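Local coordinates for protein glutamyl endopeptidase (Staphylococcus epidermidis, PDB 6PYM) that cleaves peptide bonds preferentially after glutamate, and after aspartate, as a secreted chymotrypsin-like serine endopeptidase, here with its active-site serine replaced, at residues I86-N91 with D200-F205; T123-N128 with G148-I153. The protein carries 1 engineered substitution. One frame throughout, in Å; residues are numbered along the deposited sequence.

Interaction 1. Residues I86-N91 with D200-F205; sequences IPYPGN and DFVQQF
The rings of Tyr-88 and Phe-205 meet edge-to-face: Tyr-88 presents its CD1 edge to one face of Phe-205, the planes stand at 67° and the centroids are 5.2 Å apart. CD1 comes down near the rim of that face, with Tyr-88 CD1 3.6 Å from Phe-205 CG. The same face also receives the Tyr-88 backbone, whose CA lies 4.0 Å from the Phe-205 centroid and 24° off the ring normal, a CH-pi contact. At the edge of Phe-205, in its plane, sits the carbonyl oxygen of Ile-86, with Ile-86 O 3.6 Å from Phe-205 CZ. One face of the Tyr-88 ring is covered by its own chain, where Gly-90 N lies above the rim. Phe-205 CG and Phe-201 O lie at its edge, near its plane. Phe-205 reaches across from the helix with CG anti to the backbone N (chi1 166°). Around it, Pro-89 CD comes within 3.7 Å of Phe-205 CD1, and Ile-86 CG2 touches Phe-205 CE1 at 4.0 Å. Farther along the tyrosine, Val-202 CG2 packs 3.8 Å from Tyr-88 CZ, the two side chains crossing at about a right angle. The phenol OH passes Phe-201 CB and finds its polar partner in Glu-156. Ile-96 of strand 95-99 touches both Ile-86 and Phe-205, while Leu-94 touches Tyr-88 and Val-202. The C-terminal helix, a hallmark of the chymotrypsin fold, thus packs against the N-terminal barrel, beside the segment that leads to the predicted charge-relay residue Asp-93. Cohesion across the two segments is apolar and aromatic. The aryl C-H edge over the pi face and the carbonyl oxygen at the ring edge both suit the quadrupole of Phe-205, probably adding a modest electrostatic preference to the dispersion.

Interaction 2. Residues T123-N128 with G148-I153; sequences TRINEN and GKVVYI
The type II beta turn from Arg-124 to Glu-127 packs on strand 143-154 of the C-terminal barrel and leads into strand 128-133, whose first residue, Asn-128, forms an antiparallel non-hydrogen-bonded pair with Lys-149. Two backbone bonds join the segments: Asn-126 N to Val-150 O (2.8 Å) and Val-150 N to Glu-127 O (3.0 Å). Inside the turn segment, Glu-127 OE1 accepts the N-H of Arg-124. Lys-149 runs beside Asn-126 and Asn-128, pointing the same way, and bends at its last torsion (chi4 -71°), which places NZ among their oxygens. Lys-149 NZ donates a hydrogen bond to Asn-126 O at 2.9 Å and a weak one to Asn-126 OD1; with Asn-128 OD1, three amide oxygens grip the ammonium and probably help to stabilise its charge. On the apolar side, Ile-125 CG2 lies over the backbone at Val-151 and Tyr-152, which form a classic beta bulge opposite Arg-159, and Val-150 CG1 meets Ile-125 CA. Ile-153 CD1 reaches Arg-124 CA at 3.7 Å, while Leu-158 and Tyr-197 border Ile-153 and Thr-123. Lys-149 NZ donates to Asn-128 OD1 at 2.8 Å from above the carbonyl plane (39° out of it), and a water donates to that same oxygen and weakly to Gly-148 O.

How the interactions relate
The two contacts lie in different parts of the two-barrel chymotrypsin fold, their centres about 22 Å apart and their nearest atoms about 8 Å, without touching. Interaction 1 brings the end of a strand of the N-terminal barrel to the C-terminal helix; interaction 2 packs a turn against strand 143-154 at the surface of the other barrel. Along the chain, both segments of interaction 2 fall between those of interaction 1. Only interaction 1 comes near the predicted charge relay: the Tyr-88 side chain is about 8 Å from that of Asp-93, and Pro-87 about 11 Å from that of His-51. Interaction 2 is a surface contact away from these sites.

Interaction 1. Residues I86-N91 with D200-F205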
ATOM      1  N   ILE A  86     -13.172   0.915  -5.984  1.00 11.36           N
ATOM      2  CA  ILE A  86     -13.911   1.935  -5.248  1.00 11.87           C
ATOM      3  C   ILE A  86     -12.991   3.133  -5.033  1.00 11.38           C
ATOM      4  O   ILE A  86     -12.233   3.161  -4.053  1.00 11.14           O
ATOM      5  CB  ILE A  86     -14.419   1.394  -3.903  1.00 15.21           C
ATOM      6  CG1 ILE A  86     -15.170   0.072  -4.081  1.00 17.96           C
ATOM      7  CG2 ILE A  86     -15.317   2.414  -3.239  1.00 24.06           C
ATOM      8  CD1 ILE A  86     -15.409  -0.665  -2.780  1.00 21.68           C
ATOM      9  N   PRO A  87     -13.002   4.126  -5.917  1.00 12.66           N
ATOM     10  CA  PRO A  87     -12.115   5.281  -5.722  1.00 11.65           C
ATOM     11  C   PRO A  87     -12.571   6.131  -4.546  1.00 11.72           C
ATOM     12  O   PRO A  87     -13.768   6.283  -4.298  1.00 12.58           O
ATOM     13  CB  PRO A  87     -12.248   6.056  -7.038  1.00 13.68           C
ATOM     14  CG  PRO A  87     -13.600   5.668  -7.566  1.00 22.14           C
ATOM     15  CD  PRO A  87     -13.802   4.234  -7.152  1.00 12.72           C
ATOM     16  N   TYR A  88     -11.610   6.687  -3.817  1.00 10.67           N
ATOM     17  CA  TYR A  88     -11.939   7.679  -2.806  1.00 10.07           C
ATOM     18  C   TYR A  88     -12.578   8.881  -3.493  1.00 10.94           C
ATOM     19  O   TYR A  88     -12.044   9.372  -4.494  1.00 11.06           O
ATOM     20  CB  TYR A  88     -10.651   8.105  -2.110  1.00 11.86           C
ATOM     21  CG  TYR A  88     -10.809   9.175  -1.064  1.00 11.05           C
ATOM     22  CD1 TYR A  88     -11.676   9.002   0.007  1.00 13.42           C
ATOM     23  CD2 TYR A  88     -10.073  10.350  -1.135  1.00 12.25           C
ATOM     24  CE1 TYR A  88     -11.813   9.976   0.982  1.00 14.97           C
ATOM     25  CE2 TYR A  88     -10.196  11.330  -0.163  1.00 13.55           C
ATOM     26  CZ  TYR A  88     -11.079  11.138   0.889  1.00 14.18           C
ATOM     27  OH  TYR A  88     -11.218  12.103   1.868  1.00 17.27           O
ATOM     28  N   PRO A  89     -13.719   9.382  -3.005  1.00 11.01           N
ATOM     29  CA  PRO A  89     -14.360  10.509  -3.703  1.00 12.76           C
ATOM     30  C   PRO A  89     -13.551  11.792  -3.652  1.00 12.44           C
ATOM     31  O   PRO A  89     -13.708  12.644  -4.536  1.00 13.82           O
ATOM     32  CB  PRO A  89     -15.712  10.655  -2.987  1.00 15.85           C
ATOM     33  CG  PRO A  89     -15.972   9.310  -2.395  1.00 17.81           C
ATOM     34  CD  PRO A  89     -14.614   8.778  -2.002  1.00 13.10           C
ATOM     35  N   GLY A  90     -12.700  11.965  -2.654  1.00 11.85           N
ATOM     36  CA  GLY A  90     -11.928  13.183  -2.538  1.00 12.82           C
ATOM     37  C   GLY A  90     -10.795  13.261  -3.548  1.00 11.52           C
ATOM     38  O   GLY A  90     -10.509  12.326  -4.302  1.00 11.55           O
ATOM     39  N   ASN A  91     -10.131  14.414  -3.543  1.00 10.66           N
ATOM     40  CA  ASN A  91      -9.104  14.720  -4.539  1.00 10.91           C
ATOM     41  C   ASN A  91      -7.727  14.227  -4.096  1.00 11.03           C
ATOM     42  O   ASN A  91      -6.767  14.990  -4.007  1.00 12.60           O
ATOM     43  CB  ASN A  91      -9.083  16.214  -4.832  1.00 13.18           C
ATOM     44  CG  ASN A  91     -10.332  16.675  -5.531  1.00 13.68           C
ATOM     45  OD1 ASN A  91     -10.489  16.474  -6.736  1.00 16.05           O
ATOM     46  ND2 ASN A  91     -11.234  17.289  -4.784  1.00 14.20           N
ATOM     47  N   ASP A 200      -9.420  11.997   9.159  1.00 13.06           N
ATOM     48  CA  ASP A 200     -10.744  11.579   9.619  1.00 14.00           C
ATOM     49  C   ASP A 200     -11.692  11.320   8.456  1.00 12.62           C
ATOM     50  O   ASP A 200     -12.503  10.387   8.505  1.00 13.68           O
ATOM     51  CB  ASP A 200     -11.329  12.615  10.580  1.00 18.83           C
ATOM     52  CG  ASP A 200     -10.599  12.656  11.907  1.00 22.68           C
ATOM     53  OD1 ASP A 200      -9.918  11.666  12.250  1.00 25.90           O
ATOM     54  OD2 ASP A 200     -10.722  13.678  12.617  1.00 34.13           O
ATOM     55  N   PHE A 201     -11.611  12.128   7.400  1.00 14.02           N
ATOM     56  CA  PHE A 201     -12.478  11.914   6.246  1.00 14.56           C
ATOM     57  C   PHE A 201     -12.126  10.625   5.513  1.00 12.26           C
ATOM     58  O   PHE A 201     -13.014   9.906   5.042  1.00 12.50           O
ATOM     59  CB  PHE A 201     -12.407  13.116   5.309  1.00 17.50           C
ATOM     60  CG  PHE A 201     -12.888  14.391   5.937  1.00 23.10           C
ATOM     61  CD1 PHE A 201     -14.243  14.628   6.094  1.00 24.60           C
ATOM     62  CD2 PHE A 201     -11.990  15.343   6.390  1.00 25.22           C
ATOM     63  CE1 PHE A 201     -14.694  15.802   6.680  1.00 26.26           C
ATOM     64  CE2 PHE A 201     -12.434  16.518   6.976  1.00 27.13           C
ATOM     65  CZ  PHE A 201     -13.788  16.745   7.120  1.00 27.48           C
ATOM     66  N   VAL A 202     -10.835  10.311   5.407  1.00 11.44           N
ATOM     67  CA  VAL A 202     -10.457   9.044   4.799  1.00 10.22           C
ATOM     68  C   VAL A 202     -10.927   7.884   5.664  1.00  9.65           C
ATOM     69  O   VAL A 202     -11.402   6.864   5.156  1.00 10.47           O
ATOM     70  CB  VAL A 202      -8.944   9.005   4.522  1.00 10.22           C
ATOM     71  CG1 VAL A 202      -8.547   7.636   3.987  1.00 11.76           C
ATOM     72  CG2 VAL A 202      -8.563  10.112   3.531  1.00 12.65           C
ATOM     73  N   GLN A 203     -10.813   8.029   6.983  1.00 10.09           N
ATOM     74  CA  GLN A 203     -11.262   6.973   7.883  1.00 11.20           C
ATOM     75  C   GLN A 203     -12.755   6.706   7.736  1.00 10.47           C
ATOM     76  O   GLN A 203     -13.192   5.554   7.821  1.00 11.45           O
ATOM     77  CB  GLN A 203     -10.893   7.322   9.322  1.00 11.50           C
ATOM     78  CG  GLN A 203      -9.395   7.266   9.553  1.00 11.09           C
ATOM     79  CD  GLN A 203      -8.978   7.841  10.883  1.00 13.12           C
ATOM     80  OE1 GLN A 203      -9.607   7.568  11.910  1.00 15.24           O
ATOM     81  NE2 GLN A 203      -7.931   8.654  10.885  1.00 13.66           N
ATOM     82  N   GLN A 204     -13.552   7.757   7.508  1.00 11.45           N
ATOM     83  CA  GLN A 204     -14.980   7.559   7.272  1.00 12.08           C
ATOM     84  C   GLN A 204     -15.218   6.766   5.995  1.00 11.85           C
ATOM     85  O   GLN A 204     -16.032   5.840   5.975  1.00 11.77           O
ATOM     86  CB  GLN A 204     -15.687   8.910   7.203  1.00 14.12           C
ATOM     87  CG  GLN A 204     -15.700   9.646   8.524  1.00 16.32           C
ATOM     88  CD  GLN A 204     -16.295  11.034   8.417  1.00 18.73           C
ATOM     89  OE1 GLN A 204     -16.487  11.559   7.322  1.00 21.88           O
ATOM     90  NE2 GLN A 204     -16.605  11.631   9.562  1.00 24.58           N
ATOM     91  N   PHE A 205     -14.503   7.113   4.926  1.00 10.99           N
ATOM     92  CA  PHE A 205     -14.582   6.358   3.680  1.00 11.61           C
ATOM     93  C   PHE A 205     -14.240   4.889   3.900  1.00 11.10           C
ATOM     94  O   PHE A 205     -14.910   4.001   3.363  1.00 11.06           O
ATOM     95  CB  PHE A 205     -13.643   7.016   2.660  1.00 11.43           C
ATOM     96  CG  PHE A 205     -13.336   6.183   1.433  1.00 12.81           C
ATOM     97  CD1 PHE A 205     -14.289   5.980   0.448  1.00 13.50           C
ATOM     98  CD2 PHE A 205     -12.061   5.668   1.237  1.00 12.33           C
ATOM     99  CE1 PHE A 205     -13.989   5.246  -0.686  1.00 14.14           C
ATOM    100  CE2 PHE A 205     -11.760   4.941   0.106  1.00 14.64           C
ATOM    101  CZ  PHE A 205     -12.725   4.726  -0.853  1.00 13.46           C
TER

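Interaction 2. Residues T123-N128 with G148-I153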
ATOM      1  N   THR A 123       0.142  11.517  15.022  1.00 12.15           N
ATOM      2  CA  THR A 123       1.126  11.598  13.947  1.00 11.90           C
ATOM      3  C   THR A 123       1.600  13.033  13.767  1.00 11.83           C
ATOM      4  O   THR A 123       0.791  13.963  13.708  1.00 12.54           O
ATOM      5  CB  THR A 123       0.502  11.065  12.662  1.00 11.56           C
ATOM      6  OG1 THR A 123       0.007   9.746  12.920  1.00 11.63           O
ATOM      7  CG2 THR A 123       1.523  11.010  11.524  1.00 12.28           C
ATOM      8  N   ARG A 124       2.918  13.214  13.682  1.00 11.22           N
ATOM      9  CA  ARG A 124       3.514  14.543  13.674  1.00 10.87           C
ATOM     10  C   ARG A 124       4.737  14.571  12.774  1.00 12.45           C
ATOM     11  O   ARG A 124       5.371  13.545  12.522  1.00 12.70           O
ATOM     12  CB  ARG A 124       3.939  14.966  15.083  1.00 12.55           C
ATOM     13  CG  ARG A 124       2.764  15.206  15.992  1.00 12.96           C
ATOM     14  CD  ARG A 124       3.149  15.498  17.422  1.00 13.49           C
ATOM     15  NE  ARG A 124       1.928  15.734  18.178  1.00 14.18           N
ATOM     16  CZ  ARG A 124       1.864  16.098  19.455  1.00 12.90           C
ATOM     17  NH1 ARG A 124       2.969  16.280  20.166  1.00 13.51           N
ATOM     18  NH2 ARG A 124       0.674  16.291  20.000  1.00 14.69           N
ATOM     19  N   ILE A 125       5.091  15.772  12.315  1.00 12.36           N
ATOM     20  CA  ILE A 125       6.322  15.895  11.551  1.00 13.51           C
ATOM     21  C   ILE A 125       7.501  15.499  12.439  1.00 12.55           C
ATOM     22  O   ILE A 125       7.445  15.588  13.676  1.00 12.39           O
ATOM     23  CB  ILE A 125       6.507  17.283  10.913  1.00 14.44           C
ATOM     24  CG1 ILE A 125       6.679  18.356  11.988  1.00 15.65           C
ATOM     25  CG2 ILE A 125       5.351  17.588   9.960  1.00 15.92           C
ATOM     26  CD1 ILE A 125       7.025  19.725  11.428  1.00 21.04           C
ATOM     27  N   ASN A 126       8.553  14.991  11.800  1.00 13.07           N
ATOM     28  CA  ASN A 126       9.788  14.480  12.402  1.00 13.31           C
ATOM     29  C   ASN A 126       9.642  13.047  12.909  1.00 14.86           C
ATOM     30  O   ASN A 126      10.626  12.459  13.373  1.00 15.89           O
ATOM     31  CB  ASN A 126      10.356  15.382  13.513  1.00 17.43           C
ATOM     32  CG  ASN A 126      11.800  15.078  13.845  1.00 25.89           C
ATOM     33  OD1 ASN A 126      12.627  14.880  12.957  1.00 29.66           O
ATOM     34  ND2 ASN A 126      12.111  15.036  15.138  1.00 30.19           N
ATOM     35  N   GLU A 127       8.454  12.464  12.832  1.00 13.91           N
ATOM     36  CA  GLU A 127       8.252  11.098  13.286  1.00 13.02           C
ATOM     37  C   GLU A 127       8.949  10.107  12.352  1.00 10.98           C
ATOM     38  O   GLU A 127       8.956  10.281  11.129  1.00 11.57           O
ATOM     39  CB  GLU A 127       6.753  10.833  13.306  1.00 16.12           C
ATOM     40  CG  GLU A 127       6.342   9.463  13.712  1.00 18.34           C
ATOM     41  CD  GLU A 127       4.847   9.362  13.901  1.00 17.78           C
ATOM     42  OE1 GLU A 127       4.183  10.415  14.060  1.00 17.72           O
ATOM     43  OE2 GLU A 127       4.335   8.227  13.894  1.00 20.94           O
ATOM     44  N   ASN A 128       9.531   9.065  12.936  1.00 11.55           N
ATOM     45  CA  ASN A 128      10.212   8.028  12.172  1.00 11.50           C
ATOM     46  C   ASN A 128       9.197   7.029  11.634  1.00 11.89           C
ATOM     47  O   ASN A 128       8.367   6.505  12.383  1.00 11.94           O
ATOM     48  CB  ASN A 128      11.207   7.297  13.071  1.00 14.96           C
ATOM     49  CG  ASN A 128      12.365   8.171  13.499  1.00 16.44           C
ATOM     50  OD1 ASN A 128      12.916   8.925  12.706  1.00 18.96           O
ATOM     51  ND2 ASN A 128      12.743   8.066  14.766  1.00 22.17           N
ATOM     52  N   GLY A 148      12.651   6.541   6.981  1.00  9.26           N
ATOM     53  CA  GLY A 148      12.865   7.978   7.020  1.00 10.03           C
ATOM     54  C   GLY A 148      11.919   8.664   7.985  1.00  9.56           C
ATOM     55  O   GLY A 148      11.418   8.047   8.928  1.00 10.71           O
ATOM     56  N   LYS A 149      11.681   9.950   7.745  1.00 10.14           N
ATOM     57  CA  LYS A 149      10.901  10.787   8.645  1.00 11.05           C
ATOM     58  C   LYS A 149       9.829  11.566   7.898  1.00  9.70           C
ATOM     59  O   LYS A 149       9.992  11.943   6.735  1.00  9.90           O
ATOM     60  CB  LYS A 149      11.796  11.808   9.366  1.00 13.52           C
ATOM     61  CG  LYS A 149      12.777  11.214  10.370  1.00 17.58           C
ATOM     62  CD  LYS A 149      13.662  12.306  10.966  1.00 23.22           C
ATOM     63  CE  LYS A 149      14.396  11.821  12.203  1.00 26.39           C
ATOM     64  NZ  LYS A 149      13.461  11.644  13.348  1.00 23.96           N
ATOM     65  N   VAL A 150       8.738  11.840   8.614  1.00 10.13           N
ATOM     66  CA  VAL A 150       7.692  12.724   8.115  1.00 10.67           C
ATOM     67  C   VAL A 150       8.216  14.151   8.054  1.00 10.19           C
ATOM     68  O   VAL A 150       8.822  14.649   9.012  1.00 11.66           O
ATOM     69  CB  VAL A 150       6.474  12.653   9.045  1.00 10.95           C
ATOM     70  CG1 VAL A 150       5.392  13.638   8.598  1.00 11.31           C
ATOM     71  CG2 VAL A 150       5.935  11.230   9.131  1.00 11.60           C
ATOM     72  N   VAL A 151       7.962  14.838   6.943  1.00 10.37           N
ATOM     73  CA  VAL A 151       8.379  16.230   6.804  1.00 11.49           C
ATOM     74  C   VAL A 151       7.226  17.205   6.628  1.00 11.39           C
ATOM     75  O   VAL A 151       7.450  18.419   6.734  1.00 13.51           O
ATOM     76  CB  VAL A 151       9.435  16.429   5.694  1.00 11.59           C
ATOM     77  CG1 VAL A 151      10.667  15.565   5.956  1.00 13.51           C
ATOM     78  CG2 VAL A 151       8.844  16.155   4.313  1.00 12.30           C
ATOM     79  N   TYR A 152       6.008  16.733   6.375  1.00 10.98           N
ATOM     80  CA  TYR A 152       4.884  17.616   6.104  1.00 11.59           C
ATOM     81  C   TYR A 152       3.597  16.839   6.320  1.00 11.75           C
ATOM     82  O   TYR A 152       3.493  15.682   5.908  1.00 11.19           O
ATOM     83  CB  TYR A 152       4.918  18.114   4.652  1.00 12.77           C
ATOM     84  CG  TYR A 152       3.733  18.964   4.233  1.00 12.90           C
ATOM     85  CD1 TYR A 152       2.574  18.385   3.730  1.00 14.35           C
ATOM     86  CD2 TYR A 152       3.792  20.346   4.308  1.00 14.86           C
ATOM     87  CE1 TYR A 152       1.494  19.164   3.338  1.00 16.47           C
ATOM     88  CE2 TYR A 152       2.722  21.132   3.911  1.00 15.86           C
ATOM     89  CZ  TYR A 152       1.578  20.535   3.437  1.00 15.26           C
ATOM     90  OH  TYR A 152       0.511  21.322   3.049  1.00 19.74           O
ATOM     91  N   ILE A 153       2.615  17.489   6.948  1.00 11.88           N
ATOM     92  CA  ILE A 153       1.260  16.955   7.071  1.00 11.68           C
ATOM     93  C   ILE A 153       0.299  18.101   6.791  1.00 13.07           C
ATOM     94  O   ILE A 153       0.351  19.136   7.467  1.00 14.97           O
ATOM     95  CB  ILE A 153       0.976  16.376   8.469  1.00 12.56           C
ATOM     96  CG1 ILE A 153       2.009  15.322   8.877  1.00 12.44           C
ATOM     97  CG2 ILE A 153      -0.428  15.785   8.522  1.00 14.65           C
ATOM     98  CD1 ILE A 153       1.867  14.867  10.322  1.00 12.46           C
TER
HETATM   99  O   HOH W   1      14.027   7.274  10.626  1.00 22.73           O